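Local coordinates for protein cytochrome C (PDB 5LO9) that is a fused TsdBA thiosulfate dehydrogenase, a multiheme cytochrome c that probably joins two thiosulfates into tetrathionate and passes the electrons along its hemes, at residues N272-T286 with G417-Y430. Numbering follows the deposited sequence.
Sequences NTDPRSAPHVGNDQT and GEVVFPPLWGPRSY. With HEC (heme c), chain F.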
loop_
_atom_site.group_PDB
_atom_site.type_symbol
_atom_site.label_atom_id
_atom_site.label_comp_id
_atom_site.label_asym_id
_atom_site.label_seq_id
_atom_site.Cartn_x
_atom_site.Cartn_y
_atom_site.Cartn_z
ATOM N N ASN A 272 17.733 10.990 10.292
ATOM C CA ASN A 272 19.014 10.630 10.876
ATOM C C ASN A 272 19.092 10.923 12.369
ATOM O O ASN A 272 20.013 10.432 13.029
ATOM C CB ASN A 272 20.130 11.389 10.165
ATOM C CG ASN A 272 20.064 12.857 10.434
ATOM O OD1 ASN A 272 19.066 13.508 10.160
ATOM N ND2 ASN A 272 21.088 13.371 11.075
ATOM N N THR A 273 18.151 11.693 12.907
ATOM C CA THR A 273 18.186 12.114 14.297
ATOM C C THR A 273 17.045 11.591 15.154
ATOM O O THR A 273 17.175 11.586 16.387
ATOM C CB THR A 273 18.166 13.639 14.390
ATOM O OG1 THR A 273 16.894 14.107 13.928
ATOM C CG2 THR A 273 19.239 14.197 13.540
ATOM N N ASP A 274 15.926 11.215 14.563
ATOM C CA ASP A 274 14.816 10.712 15.349
ATOM C C ASP A 274 15.178 9.369 15.996
ATOM O O ASP A 274 15.721 8.472 15.322
ATOM C CB ASP A 274 13.578 10.562 14.475
ATOM C CG ASP A 274 12.344 10.235 15.285
ATOM O OD1 ASP A 274 11.601 11.181 15.639
ATOM O OD2 ASP A 274 12.128 9.032 15.568
ATOM N N PRO A 275 14.857 9.178 17.286
ATOM C CA PRO A 275 15.278 7.941 17.982
ATOM C C PRO A 275 14.767 6.661 17.352
ATOM O O PRO A 275 15.431 5.629 17.474
ATOM C CB PRO A 275 14.708 8.122 19.394
ATOM C CG PRO A 275 14.546 9.593 19.537
ATOM C CD PRO A 275 14.150 10.087 18.191
ATOM N N ARG A 276 13.639 6.696 16.651
ATOM C CA ARG A 276 13.141 5.490 16.000
ATOM C C ARG A 276 13.887 5.129 14.714
ATOM O O ARG A 276 14.152 3.953 14.475
ATOM C CB ARG A 276 11.665 5.643 15.709
ATOM C CG ARG A 276 10.833 5.716 16.987
ATOM C CD ARG A 276 9.438 5.295 16.718
ATOM N NE ARG A 276 8.753 4.825 17.907
ATOM C CZ ARG A 276 8.092 5.622 18.738
ATOM N NH1 ARG A 276 8.035 6.958 18.525
ATOM N NH2 ARG A 276 7.494 5.067 19.788
ATOM N N SER A 277 14.217 6.094 13.856
ATOM C CA SER A 277 14.833 5.760 12.574
ATOM C C SER A 277 16.351 5.878 12.610
ATOM O O SER A 277 17.041 5.230 11.819
ATOM C CB SER A 277 14.235 6.630 11.448
ATOM O OG SER A 277 14.284 8.034 11.749
ATOM N N ALA A 278 16.879 6.679 13.521
ATOM C CA ALA A 278 18.312 6.919 13.554
ATOM C C ALA A 278 19.121 5.632 13.695
ATOM O O ALA A 278 20.180 5.513 13.050
ATOM C CB ALA A 278 18.588 7.917 14.692
ATOM N N PRO A 279 18.694 4.650 14.479
ATOM C CA PRO A 279 19.469 3.411 14.585
ATOM C C PRO A 279 19.578 2.635 13.282
ATOM O O PRO A 279 20.348 1.664 13.232
ATOM C CB PRO A 279 18.693 2.606 15.643
ATOM C CG PRO A 279 17.871 3.587 16.375
ATOM C CD PRO A 279 17.511 4.624 15.353
ATOM N N HIS A 280 18.812 2.997 12.254
ATOM C CA HIS A 280 18.860 2.333 10.954
ATOM C C HIS A 280 19.475 3.230 9.889
ATOM O O HIS A 280 19.481 2.847 8.716
ATOM C CB HIS A 280 17.458 1.890 10.507
ATOM C CG HIS A 280 16.737 1.072 11.537
ATOM N ND1 HIS A 280 16.931 -0.288 11.682
ATOM C CD2 HIS A 280 15.882 1.438 12.527
ATOM C CE1 HIS A 280 16.196 -0.723 12.692
ATOM N NE2 HIS A 280 15.555 0.302 13.225
ATOM N N VAL A 281 20.005 4.401 10.269
ATOM C CA VAL A 281 20.626 5.354 9.343
ATOM C C VAL A 281 22.111 5.384 9.639
ATOM O O VAL A 281 22.518 5.665 10.775
ATOM C CB VAL A 281 20.002 6.753 9.456
ATOM C CG1 VAL A 281 20.797 7.784 8.622
ATOM C CG2 VAL A 281 18.529 6.717 9.004
ATOM N N GLY A 282 22.913 5.093 8.615
ATOM C CA GLY A 282 24.355 4.988 8.753
ATOM C C GLY A 282 25.146 6.125 8.123
ATOM O O GLY A 282 26.361 6.027 7.873
ATOM N N ASN A 283 24.453 7.216 7.834
ATOM C CA ASN A 283 25.117 8.373 7.298
ATOM C C ASN A 283 24.373 9.602 7.781
ATOM O O ASN A 283 23.596 9.531 8.741
ATOM C CB ASN A 283 25.211 8.284 5.765
ATOM C CG ASN A 283 23.879 8.198 5.109
ATOM O OD1 ASN A 283 22.856 8.539 5.704
ATOM N ND2 ASN A 283 23.881 7.811 3.834
ATOM N N ASP A 284 24.651 10.731 7.119
ATOM C CA ASP A 284 24.122 12.041 7.469
ATOM C C ASP A 284 23.205 12.539 6.357
ATOM O O ASP A 284 23.443 13.580 5.748
ATOM C CB ASP A 284 25.266 13.018 7.764
ATOM C CG ASP A 284 26.007 12.681 9.069
ATOM O OD1 ASP A 284 25.367 12.119 9.987
ATOM O OD2 ASP A 284 27.200 13.021 9.202
ATOM N N GLN A 285 22.116 11.808 6.152
ATOM C CA GLN A 285 21.143 12.062 5.114
ATOM C C GLN A 285 19.759 12.052 5.742
ATOM O O GLN A 285 19.576 11.585 6.867
ATOM C CB GLN A 285 21.220 11.005 4.029
ATOM C CG GLN A 285 22.589 10.879 3.392
ATOM C CD GLN A 285 23.022 12.055 2.521
ATOM O OE1 GLN A 285 24.141 12.546 2.650
ATOM N NE2 GLN A 285 22.178 12.459 1.596
ATOM N N THR A 286 18.789 12.594 5.006
ATOM C CA THR A 286 17.379 12.416 5.305
ATOM C C THR A 286 16.648 12.214 3.988
ATOM O O THR A 286 17.111 12.639 2.927
ATOM C CB THR A 286 16.739 13.601 6.035
ATOM O OG1 THR A 286 16.686 14.733 5.150
ATOM C CG2 THR A 286 17.474 13.980 7.328
ATOM N N GLY A 417 23.287 18.384 15.090
ATOM C CA GLY A 417 22.962 17.062 14.596
ATOM C C GLY A 417 22.031 16.997 13.401
ATOM O O GLY A 417 21.963 15.942 12.758
ATOM N N GLU A 418 21.294 18.069 13.096
ATOM C CA GLU A 418 20.405 18.115 11.937
ATOM C C GLU A 418 21.172 18.371 10.650
ATOM O O GLU A 418 22.146 19.130 10.628
ATOM C CB GLU A 418 19.364 19.220 12.100
ATOM C CG GLU A 418 18.438 19.067 13.320
ATOM C CD GLU A 418 17.674 17.729 13.401
ATOM O OE1 GLU A 418 17.162 17.198 12.367
ATOM O OE2 GLU A 418 17.633 17.201 14.542
ATOM N N VAL A 419 20.715 17.750 9.568
ATOM C CA VAL A 419 21.334 17.944 8.262
ATOM C C VAL A 419 20.791 19.232 7.673
ATOM O O VAL A 419 19.627 19.294 7.281
ATOM C CB VAL A 419 21.060 16.781 7.299
ATOM C CG1 VAL A 419 21.886 16.984 6.040
ATOM C CG2 VAL A 419 21.393 15.433 7.907
ATOM N N VAL A 420 21.651 20.226 7.514
ATOM C CA VAL A 420 21.242 21.414 6.785
ATOM C C VAL A 420 21.573 21.263 5.313
ATOM O O VAL A 420 20.686 21.379 4.472
ATOM C CB VAL A 420 21.914 22.663 7.354
ATOM C CG1 VAL A 420 21.527 23.845 6.548
ATOM C CG2 VAL A 420 21.518 22.868 8.774
ATOM N N PHE A 421 22.833 20.990 4.999
ATOM C CA PHE A 421 23.279 20.800 3.619
ATOM C C PHE A 421 23.882 19.413 3.520
ATOM O O PHE A 421 24.898 19.133 4.182
ATOM C CB PHE A 421 24.297 21.860 3.206
ATOM C CG PHE A 421 23.815 23.238 3.438
ATOM C CD1 PHE A 421 22.614 23.648 2.877
ATOM C CD2 PHE A 421 24.528 24.124 4.236
ATOM C CE1 PHE A 421 22.132 24.913 3.091
ATOM C CE2 PHE A 421 24.041 25.414 4.492
ATOM C CZ PHE A 421 22.844 25.810 3.907
ATOM N N PRO A 422 23.269 18.502 2.778
ATOM C CA PRO A 422 23.710 17.132 2.789
ATOM C C PRO A 422 25.108 16.993 2.225
ATOM O O PRO A 422 25.433 17.599 1.197
ATOM C CB PRO A 422 22.689 16.427 1.883
ATOM C CG PRO A 422 21.521 17.296 1.886
ATOM C CD PRO A 422 22.031 18.666 2.009
ATOM N N PRO A 423 25.934 16.162 2.854
ATOM C CA PRO A 423 27.173 15.672 2.231
ATOM C C PRO A 423 26.903 14.963 0.918
ATOM O O PRO A 423 26.040 14.096 0.843
ATOM C CB PRO A 423 27.709 14.669 3.258
ATOM C CG PRO A 423 26.993 14.931 4.488
ATOM C CD PRO A 423 25.684 15.552 4.159
ATOM N N LEU A 424 27.702 15.278 -0.096
ATOM C CA LEU A 424 27.515 14.722 -1.419
ATOM C C LEU A 424 28.526 13.655 -1.782
ATOM O O LEU A 424 28.371 13.002 -2.824
ATOM C CB LEU A 424 27.567 15.839 -2.455
ATOM C CG LEU A 424 26.587 16.983 -2.238
ATOM C CD1 LEU A 424 26.689 17.930 -3.452
ATOM C CD2 LEU A 424 25.143 16.480 -2.046
ATOM N N TRP A 425 29.583 13.513 -1.002
ATOM C CA TRP A 425 30.470 12.365 -1.123
ATOM C C TRP A 425 31.212 12.210 0.197
ATOM O O TRP A 425 30.977 12.950 1.159
ATOM C CB TRP A 425 31.415 12.488 -2.322
ATOM C CG TRP A 425 32.398 13.648 -2.309
ATOM C CD1 TRP A 425 33.610 13.674 -1.699
ATOM C CD2 TRP A 425 32.260 14.920 -2.971
ATOM N NE1 TRP A 425 34.235 14.876 -1.923
ATOM C CE2 TRP A 425 33.430 15.661 -2.697
ATOM C CE3 TRP A 425 31.259 15.507 -3.750
ATOM C CZ2 TRP A 425 33.627 16.959 -3.156
ATOM C CZ3 TRP A 425 31.458 16.804 -4.209
ATOM C CH2 TRP A 425 32.642 17.514 -3.908
ATOM N N GLY A 426 32.075 11.209 0.259
ATOM C CA GLY A 426 32.723 10.892 1.503
ATOM C C GLY A 426 31.903 9.981 2.366
ATOM O O GLY A 426 30.805 9.562 2.000
ATOM N N PRO A 427 32.422 9.667 3.550
ATOM C CA PRO A 427 31.827 8.600 4.375
ATOM C C PRO A 427 30.463 8.913 4.968
ATOM O O PRO A 427 29.835 7.996 5.508
ATOM C CB PRO A 427 32.866 8.397 5.487
ATOM C CG PRO A 427 33.627 9.688 5.528
ATOM C CD PRO A 427 33.685 10.153 4.111
ATOM N N ARG A 428 29.989 10.156 4.924
ATOM C CA ARG A 428 28.669 10.479 5.448
ATOM C C ARG A 428 27.643 10.769 4.348
ATOM O O ARG A 428 26.570 11.312 4.631
ATOM C CB ARG A 428 28.768 11.660 6.400
ATOM C CG ARG A 428 29.907 11.550 7.356
ATOM C CD ARG A 428 29.789 10.390 8.252
ATOM N NE ARG A 428 28.626 10.476 9.102
ATOM C CZ ARG A 428 28.058 9.408 9.638
ATOM N NH1 ARG A 428 28.571 8.206 9.383
ATOM N NH2 ARG A 428 26.984 9.539 10.408
ATOM N N SER A 429 27.937 10.399 3.108
ATOM C CA SER A 429 27.018 10.577 2.001
ATOM C C SER A 429 26.309 9.256 1.688
ATOM O O SER A 429 26.512 8.238 2.338
ATOM C CB SER A 429 27.798 11.098 0.799
ATOM O OG SER A 429 26.955 11.364 -0.287
ATOM N N TYR A 430 25.454 9.277 0.681
ATOM C CA TYR A 430 24.831 8.048 0.212
ATOM C C TYR A 430 25.890 7.101 -0.325
ATOM O O TYR A 430 26.960 7.534 -0.778
ATOM C CB TYR A 430 23.806 8.352 -0.882
ATOM C CG TYR A 430 24.293 9.260 -2.007
ATOM C CD1 TYR A 430 24.969 8.730 -3.121
ATOM C CD2 TYR A 430 24.072 10.625 -1.963
ATOM C CE1 TYR A 430 25.402 9.533 -4.156
ATOM C CE2 TYR A 430 24.503 11.467 -3.023
ATOM C CZ TYR A 430 25.162 10.903 -4.105
ATOM O OH TYR A 430 25.585 11.685 -5.141
HETATM FE FE HEC F . 22.131 21.210 -3.143
HETATM C CHA HEC F . 20.241 18.674 -1.666
HETATM C CHB HEC F . 23.502 18.945 -5.424
HETATM C CHC HEC F . 23.643 23.842 -4.808
HETATM C CHD HEC F . 21.278 23.391 -0.501
HETATM N NA HEC F . 21.922 19.163 -3.480
HETATM C C1A HEC F . 21.141 18.324 -2.782
HETATM C C2A HEC F . 21.257 16.923 -3.272
HETATM C C3A HEC F . 22.194 17.007 -4.377
HETATM C C4A HEC F . 22.555 18.449 -4.413
HETATM C CMA HEC F . 22.648 15.870 -5.241
HETATM C CAA HEC F . 20.575 15.673 -2.818
HETATM C CBA HEC F . 21.659 14.656 -2.448
HETATM C CGA HEC F . 21.698 14.305 -0.986
HETATM O O1A HEC F . 20.864 14.824 -0.229
HETATM O O2A HEC F . 22.589 13.509 -0.618
HETATM N NB HEC F . 23.345 21.355 -4.818
HETATM C C1B HEC F . 23.786 20.367 -5.585
HETATM C C2B HEC F . 24.633 20.839 -6.702
HETATM C C3B HEC F . 24.667 22.287 -6.527
HETATM C C4B HEC F . 23.813 22.491 -5.334
HETATM C CMB HEC F . 25.306 20.017 -7.740
HETATM C CAB HEC F . 25.358 23.328 -7.367
HETATM C CBB HEC F . 24.786 23.220 -8.760
HETATM N NC HEC F . 22.422 23.240 -2.730
HETATM C C1C HEC F . 23.043 24.115 -3.508
HETATM C C2C HEC F . 23.138 25.464 -2.926
HETATM C C3C HEC F . 22.449 25.345 -1.656
HETATM C C4C HEC F . 22.062 23.909 -1.632
HETATM C CMC HEC F . 23.812 26.653 -3.527
HETATM C CAC HEC F . 22.218 26.348 -0.555
HETATM C CBC HEC F . 21.594 27.650 -0.930
HETATM N ND HEC F . 20.958 21.060 -1.424
HETATM C C1D HEC F . 20.729 22.021 -0.517
HETATM C C2D HEC F . 19.810 21.552 0.555
HETATM C C3D HEC F . 19.499 20.179 0.197
HETATM C C4D HEC F . 20.258 19.978 -1.044
HETATM C CMD HEC F . 19.290 22.287 1.736
HETATM C CAD HEC F . 18.625 19.244 0.958
HETATM C CBD HEC F . 17.188 19.661 0.658
HETATM C CGD HEC F . 16.293 19.582 1.889
HETATM O O1D HEC F . 16.730 19.264 3.009
HETATM O O2D HEC F . 15.101 19.873 1.756
HETATM O O HOH W 1 18.210 16.260 9.972
#
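Asn283 and Arg428 bring the two backbones closest, CA to CA 4.5 Å, where the loop between helices 256-269 and 292-295 passes the type I beta turn Gly426-Ser429; at the other end Thr273 lies by Glu418, in a strand paired antiparallel with 413-415. The contact joins the loop before the CXXCH heme-binding motif (Cys287, Cys290, His291) to the proline-rich segment of the cytochrome c domain whose heme is bound by His406 and Met450. Asp284 N donates to Arg428 O at 3.2 Å, tying loop to turn. The Asp284 side chain, its CG beside its own backbone N (chi1 -70°), reaches the Arg428 guanidinium, which grips it side-on with two nitrogens: NE meets OD2 at 2.9 Å and NH2 meets OD1 at 3.1 Å. The two planes stand 78° apart, and both donors meet the carboxylate from above its plane, while OD2 sits at the guanidinium edge. Bends at chi2 and chi3 fold Arg428 back, bringing one guanidinium face against Asn283 CA, off toward its rim. Replacing Asp284 with an alanine would probably leave the arginine charge without this partner and its head freer to swing off the loop. Asn283 ND2 gives its main bond to Ser334 O and a weak one to Ser429 O. Farther along, Asn272 ND2 meets Gly417 O at 3.2 Å, almost in line with the carbonyl, and a water joins Asn272 OD1, Glu418 OE1 and Val419 N; His270 also binds Glu418 OE1. Between these polar ends, Val419 CG2 and Pro423 CD pack on Asp284 O. On the heme side, Pro422 CB and CG lie against propionate oxygen O1A, and Gln285, bent at chi2, hydrogen-bonds through NE2, at a doubtfully short modelled length, to propionate oxygen O2A, which also lies in plane at the Tyr430 ring edge.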